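Local structure of insulinase family protease (Yersinia pestis, 3GO9) at residues 32-36 and 209-213; 45-50 and 216-220; 98-102 and 387-391. The protein is predicted to be a protease of the insulinase (M16) family, whose active members are zinc-dependent peptidases. The contacts are given in a common frame with arbitrary orientation. Numbering follows the deposited sequence.

Contact 1 of 3, residues 32-36 and 209-213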
loop_
_atom_site.group_PDB
_atom_site.type_symbol
_atom_site.label_atom_id
_atom_site.label_comp_id
_atom_site.label_asym_id
_atom_site.label_seq_id
_atom_site.Cartn_x
_atom_site.Cartn_y
_atom_site.Cartn_z
ATOM N N ASP A 32 21.502 -18.065 6.437
ATOM C CA ASP A 32 22.751 -17.543 6.960
ATOM C C ASP A 32 23.318 -16.355 6.188
ATOM O O ASP A 32 24.095 -15.570 6.736
ATOM C CB ASP A 32 23.768 -18.653 7.051
ATOM C CG ASP A 32 23.435 -19.669 8.158
ATOM O OD1 ASP A 32 22.643 -19.369 9.103
ATOM O OD2 ASP A 32 24.024 -20.761 8.071
ATOM N N ASN A 33 22.928 -16.220 4.921
ATOM C CA ASN A 33 23.326 -15.061 4.079
ATOM C C ASN A 33 22.443 -13.829 4.247
ATOM O O ASN A 33 22.620 -12.802 3.529
ATOM C CB ASN A 33 23.375 -15.483 2.602
ATOM C CG ASN A 33 22.032 -15.897 2.076
ATOM O OD1 ASN A 33 21.014 -15.815 2.784
ATOM N ND2 ASN A 33 22.014 -16.327 0.832
ATOM N N GLY A 34 21.524 -13.895 5.193
ATOM C CA GLY A 34 20.616 -12.806 5.526
ATOM C C GLY A 34 19.297 -12.766 4.753
ATOM O O GLY A 34 18.449 -11.877 5.000
ATOM N N PHE A 35 19.131 -13.715 3.845
ATOM C CA PHE A 35 17.848 -13.848 3.117
ATOM C C PHE A 35 16.701 -14.139 4.091
ATOM O O PHE A 35 16.848 -14.945 4.980
ATOM C CB PHE A 35 17.973 -14.956 2.111
ATOM C CG PHE A 35 16.805 -15.068 1.168
ATOM C CD1 PHE A 35 16.831 -14.391 -0.029
ATOM C CD2 PHE A 35 15.711 -15.851 1.489
ATOM C CE1 PHE A 35 15.771 -14.499 -0.917
ATOM C CE2 PHE A 35 14.618 -15.969 0.596
ATOM C CZ PHE A 35 14.664 -15.298 -0.619
ATOM N N SER A 36 15.586 -13.408 3.963
ATOM C CA SER A 36 14.451 -13.552 4.892
ATOM C C SER A 36 13.295 -14.205 4.204
ATOM O O SER A 36 13.088 -14.000 2.996
ATOM C CB SER A 36 14.015 -12.177 5.388
ATOM O OG SER A 36 15.061 -11.562 6.159
ATOM N N PRO A 209 21.216 -10.834 -0.693
ATOM C CA PRO A 209 20.177 -11.592 0.036
ATOM C C PRO A 209 19.678 -10.867 1.253
ATOM O O PRO A 209 18.530 -11.054 1.678
ATOM C CB PRO A 209 20.841 -12.924 0.382
ATOM C CG PRO A 209 22.336 -12.708 0.116
ATOM C CD PRO A 209 22.386 -11.658 -0.975
ATOM N N ASP A 210 20.557 -10.032 1.841
ATOM C CA ASP A 210 20.168 -9.240 2.995
ATOM C C ASP A 210 19.156 -8.137 2.699
ATOM O O ASP A 210 18.609 -7.528 3.643
ATOM C CB ASP A 210 21.433 -8.677 3.693
ATOM C CG ASP A 210 22.223 -7.725 2.820
ATOM O OD1 ASP A 210 22.218 -7.893 1.585
ATOM O OD2 ASP A 210 22.923 -6.833 3.401
ATOM N N ALA A 211 18.886 -7.886 1.409
ATOM C CA ALA A 211 17.911 -6.923 0.971
ATOM C C ALA A 211 16.665 -7.607 0.397
ATOM O O ALA A 211 15.883 -6.936 -0.252
ATOM C CB ALA A 211 18.512 -6.021 -0.055
HETATM N N MSE A 212 16.480 -8.895 0.689
HETATM C CA MSE A 212 15.382 -9.679 0.096
HETATM C C MSE A 212 14.526 -10.362 1.139
HETATM O O MSE A 212 15.034 -10.890 2.125
HETATM C CB MSE A 212 15.902 -10.762 -0.840
HETATM C CG MSE A 212 16.776 -10.193 -1.945
HETATM SE SE MSE A 212 17.282 -11.576 -3.178
HETATM C CE MSE A 212 18.295 -10.482 -4.439
ATOM N N THR A 213 13.233 -10.405 0.861
ATOM C CA THR A 213 12.289 -11.203 1.645
ATOM C C THR A 213 11.350 -11.917 0.710
ATOM O O THR A 213 10.690 -11.266 -0.149
ATOM C CB THR A 213 11.450 -10.371 2.604
ATOM O OG1 THR A 213 12.314 -9.553 3.442
ATOM C CG2 THR A 213 10.577 -11.213 3.471
HETATM O O HOH W 1 16.478 -10.135 4.291
#
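The two backbones come together as a parallel pair where both strands begin. Ser36 and Thr213 form the bridge, with their CA atoms 4.5 Å apart: Ser36 N donates to Met212 O at 3.2 Å, and Thr213 CA approaches Ser36 O at 3.2 Å as a CA-H...O contact. Ahead of the bridge, Pro209 and Asp210 make a short 3-10 turn whose Pro209 O accepts from Met212 N at 3.1 Å. The same Pro209 O also meets Phe35 CA at 3.2 Å, in a second CA-H...O contact. On the other side, Asn33 OD1 accepts from Phe35 N at 3.0 Å, an Asx turn. Gly34, at phi 89°, could hardly be anything else: a CB would jam against the preceding carbonyl and crowd Asp210 CB. Water 1 lies 2.7 Å from each of Gly34 O, Met212 O and Ser36 OG and bridges the segments, with more acceptors around it than it has protons to give; Ser36 OG also binds Lys30 NZ.

Phe35 is the apolar wedge. Its CB packs on Pro209 CB at 3.9 Å and its CE1 on CB of the selenomethionine Met212 at 3.7 Å, while Met212 SE sits at the ring edge, 5.2 Å from the centroid, a Met-aromatic contact.

Phe35 stacks on Phe233 and touches Leu54, and Asn33 ND2 bonds to Phe233 O, at the end of helix 222-233, and to Leu236 O in the loop that follows. Strand 212-218 enters the seven-stranded sheet with strand 36-41 along one edge and antiparallel strand 50-56 along the other, where Thr213 pairs with Ile55.

Contact 2 of 3, residues 45-50 and 216-220; sequences RPSDRI and VVGNV
This contact belongs to the mixed sheet of the M16 domain, where the loop leading into strand 50-56 folds over the end of its antiparallel neighbour, strand 212-218. Residues 45-48 form a type I beta turn, its Asp48 N to Arg45 O bond weak at 3.3 Å. Asp48 (chi1 t) receives Arg45 NE on OD2 at 3.0 Å, a salt bridge, while its OD1 takes Arg49 N at 2.9 Å. The chain then extends into Ile50, whose CA lies 4.6 Å from Gly218 CA and 3.6 Å from Val217 O.

Ile50, with chi1 and chi2 both m, lays CD1 on Gly218 CA at 3.7 Å and CG2 on Val220 CG1 at 3.9 Å and Val216 CG1 at 4.2 Å. Gly218 is extended at 158/177, and a CB there would clash with that CD1. Asn219 centres an inverse gamma turn that takes the chain out of the strand; its t rotamer sends ND2 to Pro46 O at 3.2 Å. Arg49 points away and bonds to Ser119 O through NH2. Water 2 bridges the two segments: it donates to Arg45 O and Asp48 O and accepts from Asn219 N, all at 2.8 Å.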
loop_
_atom_site.group_PDB
_atom_site.type_symbol
_atom_site.label_atom_id
_atom_site.label_comp_id
_atom_site.label_asym_id
_atom_site.label_seq_id
_atom_site.Cartn_x
_atom_site.Cartn_y
_atom_site.Cartn_z
ATOM N N ARG A 45 -8.027 -22.314 3.406
ATOM C CA ARG A 45 -8.175 -22.063 1.967
ATOM C C ARG A 45 -7.517 -23.216 1.194
ATOM O O ARG A 45 -6.527 -23.018 0.497
ATOM C CB ARG A 45 -7.516 -20.710 1.608
ATOM C CG ARG A 45 -8.029 -19.445 2.333
ATOM C CD ARG A 45 -9.448 -19.164 2.015
ATOM N NE ARG A 45 -9.619 -18.771 0.607
ATOM C CZ ARG A 45 -10.788 -18.403 0.087
ATOM N NH1 ARG A 45 -11.904 -18.422 0.827
ATOM N NH2 ARG A 45 -10.848 -18.051 -1.191
ATOM N N PRO A 46 -8.060 -24.447 1.323
ATOM C CA PRO A 46 -7.293 -25.586 0.941
ATOM C C PRO A 46 -7.081 -25.703 -0.558
ATOM O O PRO A 46 -6.090 -26.300 -0.954
ATOM C CB PRO A 46 -8.126 -26.767 1.478
ATOM C CG PRO A 46 -9.492 -26.242 1.510
ATOM C CD PRO A 46 -9.312 -24.846 1.991
ATOM N N SER A 47 -7.976 -25.090 -1.355
ATOM C CA SER A 47 -7.968 -25.166 -2.806
ATOM C C SER A 47 -7.559 -23.859 -3.514
ATOM O O SER A 47 -7.521 -23.806 -4.754
ATOM C CB SER A 47 -9.346 -25.627 -3.301
ATOM O OG SER A 47 -10.340 -24.647 -3.088
ATOM N N ASP A 48 -7.229 -22.817 -2.732
ATOM C CA ASP A 48 -6.942 -21.523 -3.298
ATOM C C ASP A 48 -5.496 -21.506 -3.884
ATOM O O ASP A 48 -4.647 -22.345 -3.583
ATOM C CB ASP A 48 -7.090 -20.502 -2.185
ATOM C CG ASP A 48 -7.484 -19.149 -2.661
ATOM O OD1 ASP A 48 -7.439 -18.853 -3.903
ATOM O OD2 ASP A 48 -7.815 -18.350 -1.755
ATOM N N ARG A 49 -5.233 -20.522 -4.717
ATOM C CA ARG A 49 -3.932 -20.390 -5.372
ATOM C C ARG A 49 -2.835 -20.047 -4.352
ATOM O O ARG A 49 -3.098 -19.442 -3.273
ATOM C CB ARG A 49 -4.016 -19.312 -6.470
ATOM C CG ARG A 49 -4.934 -19.719 -7.663
ATOM C CD ARG A 49 -4.811 -18.752 -8.776
ATOM N NE ARG A 49 -3.602 -18.865 -9.601
ATOM C CZ ARG A 49 -3.431 -19.707 -10.626
ATOM N NH1 ARG A 49 -4.408 -20.549 -10.962
ATOM N NH2 ARG A 49 -2.338 -19.702 -11.341
ATOM N N ILE A 50 -1.625 -20.476 -4.679
ATOM C CA ILE A 50 -0.461 -20.277 -3.791
ATOM C C ILE A 50 0.155 -19.011 -4.263
ATOM O O ILE A 50 0.577 -18.918 -5.437
ATOM C CB ILE A 50 0.516 -21.416 -3.895
ATOM C CG1 ILE A 50 -0.144 -22.763 -3.640
ATOM C CG2 ILE A 50 1.768 -21.220 -3.000
ATOM C CD1 ILE A 50 -0.985 -22.801 -2.431
ATOM N N VAL A 216 5.204 -16.309 1.227
ATOM C CA VAL A 216 4.413 -17.347 0.632
ATOM C C VAL A 216 3.125 -17.447 1.454
ATOM O O VAL A 216 3.182 -17.593 2.710
ATOM C CB VAL A 216 5.112 -18.713 0.655
ATOM C CG1 VAL A 216 4.225 -19.851 0.064
ATOM C CG2 VAL A 216 6.471 -18.642 -0.077
ATOM N N VAL A 217 2.000 -17.472 0.750
ATOM C CA VAL A 217 0.700 -17.730 1.392
ATOM C C VAL A 217 -0.010 -18.841 0.640
ATOM O O VAL A 217 -0.201 -18.732 -0.588
ATOM C CB VAL A 217 -0.197 -16.500 1.314
ATOM C CG1 VAL A 217 -1.621 -16.787 1.866
ATOM C CG2 VAL A 217 0.463 -15.325 2.107
ATOM N N GLY A 218 -0.472 -19.844 1.382
ATOM C CA GLY A 218 -1.246 -20.889 0.731
ATOM C C GLY A 218 -1.267 -22.162 1.498
ATOM O O GLY A 218 -0.675 -22.288 2.564
ATOM N N ASN A 219 -2.005 -23.137 0.973
ATOM C CA ASN A 219 -2.140 -24.409 1.668
ATOM C C ASN A 219 -0.958 -25.242 1.273
ATOM O O ASN A 219 -1.059 -26.146 0.442
ATOM C CB ASN A 219 -3.445 -25.110 1.300
ATOM C CG ASN A 219 -3.606 -26.429 2.066
ATOM O OD1 ASN A 219 -3.160 -26.544 3.204
ATOM N ND2 ASN A 219 -4.334 -27.383 1.474
ATOM N N VAL A 220 0.189 -24.891 1.828
ATOM C CA VAL A 220 1.404 -25.545 1.490
ATOM C C VAL A 220 1.868 -26.418 2.653
ATOM O O VAL A 220 1.355 -26.306 3.742
ATOM C CB VAL A 220 2.488 -24.526 1.132
ATOM C CG1 VAL A 220 2.000 -23.623 0.022
ATOM C CG2 VAL A 220 2.799 -23.689 2.273
HETATM O O HOH W 2 -4.086 -22.552 -0.819
#

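Contact 3 of 3, residues 98-102 and 387-391. With ZN (zinc ion), chain B.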
loop_
_atom_site.group_PDB
_atom_site.type_symbol
_atom_site.label_atom_id
_atom_site.label_comp_id
_atom_site.label_asym_id
_atom_site.label_seq_id
_atom_site.Cartn_x
_atom_site.Cartn_y
_atom_site.Cartn_z
ATOM N N ILE A 98 -0.379 -16.416 -12.951
ATOM C CA ILE A 98 -1.153 -15.205 -12.728
ATOM C C ILE A 98 -2.488 -15.529 -12.016
ATOM O O ILE A 98 -3.164 -16.501 -12.355
ATOM C CB ILE A 98 -1.420 -14.449 -14.029
ATOM C CG1 ILE A 98 -0.111 -14.152 -14.821
ATOM C CG2 ILE A 98 -2.111 -13.125 -13.793
ATOM C CD1 ILE A 98 0.881 -13.286 -14.065
ATOM N N ASP A 99 -2.843 -14.730 -11.032
ATOM C CA ASP A 99 -4.064 -14.958 -10.220
ATOM C C ASP A 99 -5.318 -14.804 -11.086
ATOM O O ASP A 99 -5.334 -14.099 -12.081
ATOM C CB ASP A 99 -4.097 -14.013 -9.022
ATOM C CG ASP A 99 -5.007 -14.476 -7.851
ATOM O OD1 ASP A 99 -5.619 -15.555 -7.907
ATOM O OD2 ASP A 99 -5.080 -13.728 -6.831
ATOM N N ASN A 100 -6.388 -15.468 -10.666
ATOM C CA ASN A 100 -7.667 -15.385 -11.387
ATOM C C ASN A 100 -8.381 -14.034 -11.311
ATOM O O ASN A 100 -9.158 -13.663 -12.209
ATOM C CB ASN A 100 -8.576 -16.478 -10.849
ATOM C CG ASN A 100 -8.086 -17.833 -11.140
ATOM O OD1 ASN A 100 -7.581 -18.117 -12.230
ATOM N ND2 ASN A 100 -8.302 -18.746 -10.205
ATOM N N GLU A 101 -8.143 -13.312 -10.237
ATOM C CA GLU A 101 -8.658 -11.969 -10.026
ATOM C C GLU A 101 -7.551 -11.107 -9.448
ATOM O O GLU A 101 -6.541 -11.631 -8.920
ATOM C CB GLU A 101 -9.901 -11.975 -9.166
ATOM C CG GLU A 101 -9.615 -12.413 -7.793
ATOM C CD GLU A 101 -9.350 -13.910 -7.738
ATOM O OE1 GLU A 101 -8.256 -14.346 -7.318
ATOM O OE2 GLU A 101 -10.185 -14.704 -8.172
ATOM N N ARG A 102 -7.716 -9.798 -9.551
ATOM C CA ARG A 102 -6.695 -8.839 -9.097
ATOM C C ARG A 102 -5.316 -9.271 -9.579
ATOM O O ARG A 102 -4.350 -9.241 -8.788
ATOM C CB ARG A 102 -6.725 -8.736 -7.571
ATOM C CG ARG A 102 -8.066 -8.198 -7.049
ATOM C CD ARG A 102 -8.167 -8.206 -5.537
ATOM N NE ARG A 102 -8.237 -9.560 -5.036
ATOM C CZ ARG A 102 -9.351 -10.268 -4.907
ATOM N NH1 ARG A 102 -9.316 -11.505 -4.459
ATOM N NH2 ARG A 102 -10.522 -9.707 -5.225
ATOM N N ASP A 387 -9.497 -14.622 0.225
ATOM C CA ASP A 387 -8.614 -15.163 -0.829
ATOM C C ASP A 387 -7.133 -14.969 -0.393
ATOM O O ASP A 387 -6.738 -13.989 0.205
ATOM C CB ASP A 387 -8.916 -14.335 -2.085
ATOM C CG ASP A 387 -8.260 -14.827 -3.372
ATOM O OD1 ASP A 387 -7.133 -15.306 -3.345
ATOM O OD2 ASP A 387 -8.889 -14.637 -4.440
ATOM N N THR A 388 -6.324 -15.970 -0.698
ATOM C CA THR A 388 -4.871 -15.918 -0.437
ATOM C C THR A 388 -4.200 -14.646 -0.973
ATOM O O THR A 388 -3.321 -14.115 -0.342
ATOM C CB THR A 388 -4.160 -17.166 -0.968
ATOM O OG1 THR A 388 -4.526 -17.355 -2.338
ATOM C CG2 THR A 388 -4.536 -18.419 -0.148
ATOM N N ASP A 389 -4.645 -14.129 -2.111
ATOM C CA ASP A 389 -4.031 -12.874 -2.569
ATOM C C ASP A 389 -4.315 -11.643 -1.706
ATOM O O ASP A 389 -3.500 -10.709 -1.614
ATOM C CB ASP A 389 -4.312 -12.594 -4.031
ATOM C CG ASP A 389 -5.691 -12.013 -4.283
ATOM O OD1 ASP A 389 -5.878 -10.818 -4.074
ATOM O OD2 ASP A 389 -6.567 -12.778 -4.665
ATOM N N ILE A 390 -5.477 -11.631 -1.038
ATOM C CA ILE A 390 -5.826 -10.580 -0.109
ATOM C C ILE A 390 -5.032 -10.701 1.191
ATOM O O ILE A 390 -4.512 -9.677 1.721
ATOM C CB ILE A 390 -7.359 -10.483 0.140
ATOM C CG1 ILE A 390 -8.058 -10.127 -1.183
ATOM C CG2 ILE A 390 -7.658 -9.424 1.252
ATOM C CD1 ILE A 390 -9.581 -10.294 -1.137
ATOM N N LEU A 391 -4.905 -11.940 1.706
ATOM C CA LEU A 391 -4.030 -12.182 2.835
ATOM C C LEU A 391 -2.621 -11.657 2.521
ATOM O O LEU A 391 -1.946 -11.075 3.390
ATOM C CB LEU A 391 -3.981 -13.681 3.188
ATOM C CG LEU A 391 -5.277 -14.327 3.627
ATOM C CD1 LEU A 391 -5.117 -15.878 3.808
ATOM C CD2 LEU A 391 -5.828 -13.679 4.907
HETATM ZN ZN ZN B . -6.760 -14.924 -5.761
HETATM O O HOH W 3 -3.550 -8.672 -5.521
HETATM O O HOH W 4 -4.864 -15.947 -4.821
HETATM O O HOH W 5 -7.576 -17.203 -5.972
#
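Arg102 lays one face of its guanidinium over the Ile390 methyl, with NH1 3.5 Å from Ile390 CD1, and presents its edge to Asp389. There NE donates to Asp389 OD1 at 2.8 Å and NH1 to Asp389 OD2 at 3.0 Å, a two-pronged salt bridge. The Arg102 backbone has left-handed angles (46/47), and its CA-to-CB bond points toward the helix.

Asp389 OD2 has a second partner, the zinc ion at 2.4 Å. Asp99 grips the metal with both oxygens, OD2 at 2.3 Å and OD1 at 2.5 Å. Asp387 does the same with OD1 and OD2, both at 2.5 Å, and Glu101 adds OE1 at 2.2 Å. Waters 4 and 5, each 2.4 Å from the zinc, bring the count to eight. Carboxylates therefore crowd together, Asp99 OD2 lying 2.8 Å from Asp389 OD2 and Glu101 OE1 3.0 Å from Asp387 OD2; the shared cation makes that tolerable, and Arg102 brings further positive charge.

Asp387 also serves the helix, as N-cap of 388-401: its OD1 accepts from Asp389 N at 3.0 Å. Water 4 donates to Thr388 OG1 at 2.9 Å, and Asp48 OD2 accepts from Thr388 N, so the helix start is held from the loop before strand 50-56 too.

With four acidic residues and no histidine, the site differs from the catalytic HXXEH zinc site of active M16 peptidases. It is a carboxylate metal site that clamps the loop after helix 87-95 onto the capped N-terminus of a helix far along the chain.

Overall arrangement
All three contacts are only partly buried, but contact 3 lies nearer the centre of the chain (about 15 Å, centre to centre) than contacts 1 and 2 (about 22 Å each). Contacts 1 and 2 use the two ends of strand 212-218, their centres 24 Å apart: contact 1 at its start, beside strand 36-41, with strand pairing and aromatic packing, and contact 2 at its exit, beside strand 50-56, mostly with turns, a water and one isoleucine. Contact 3 lies off the sheet and is held by metal and charge. Contacts 2 and 3 have centres 10 Å apart and touch, Arg49 O and Asp48 OD2 both meeting Thr388, whereas contact 1 stays about 13 Å from contact 3 at nearest atoms.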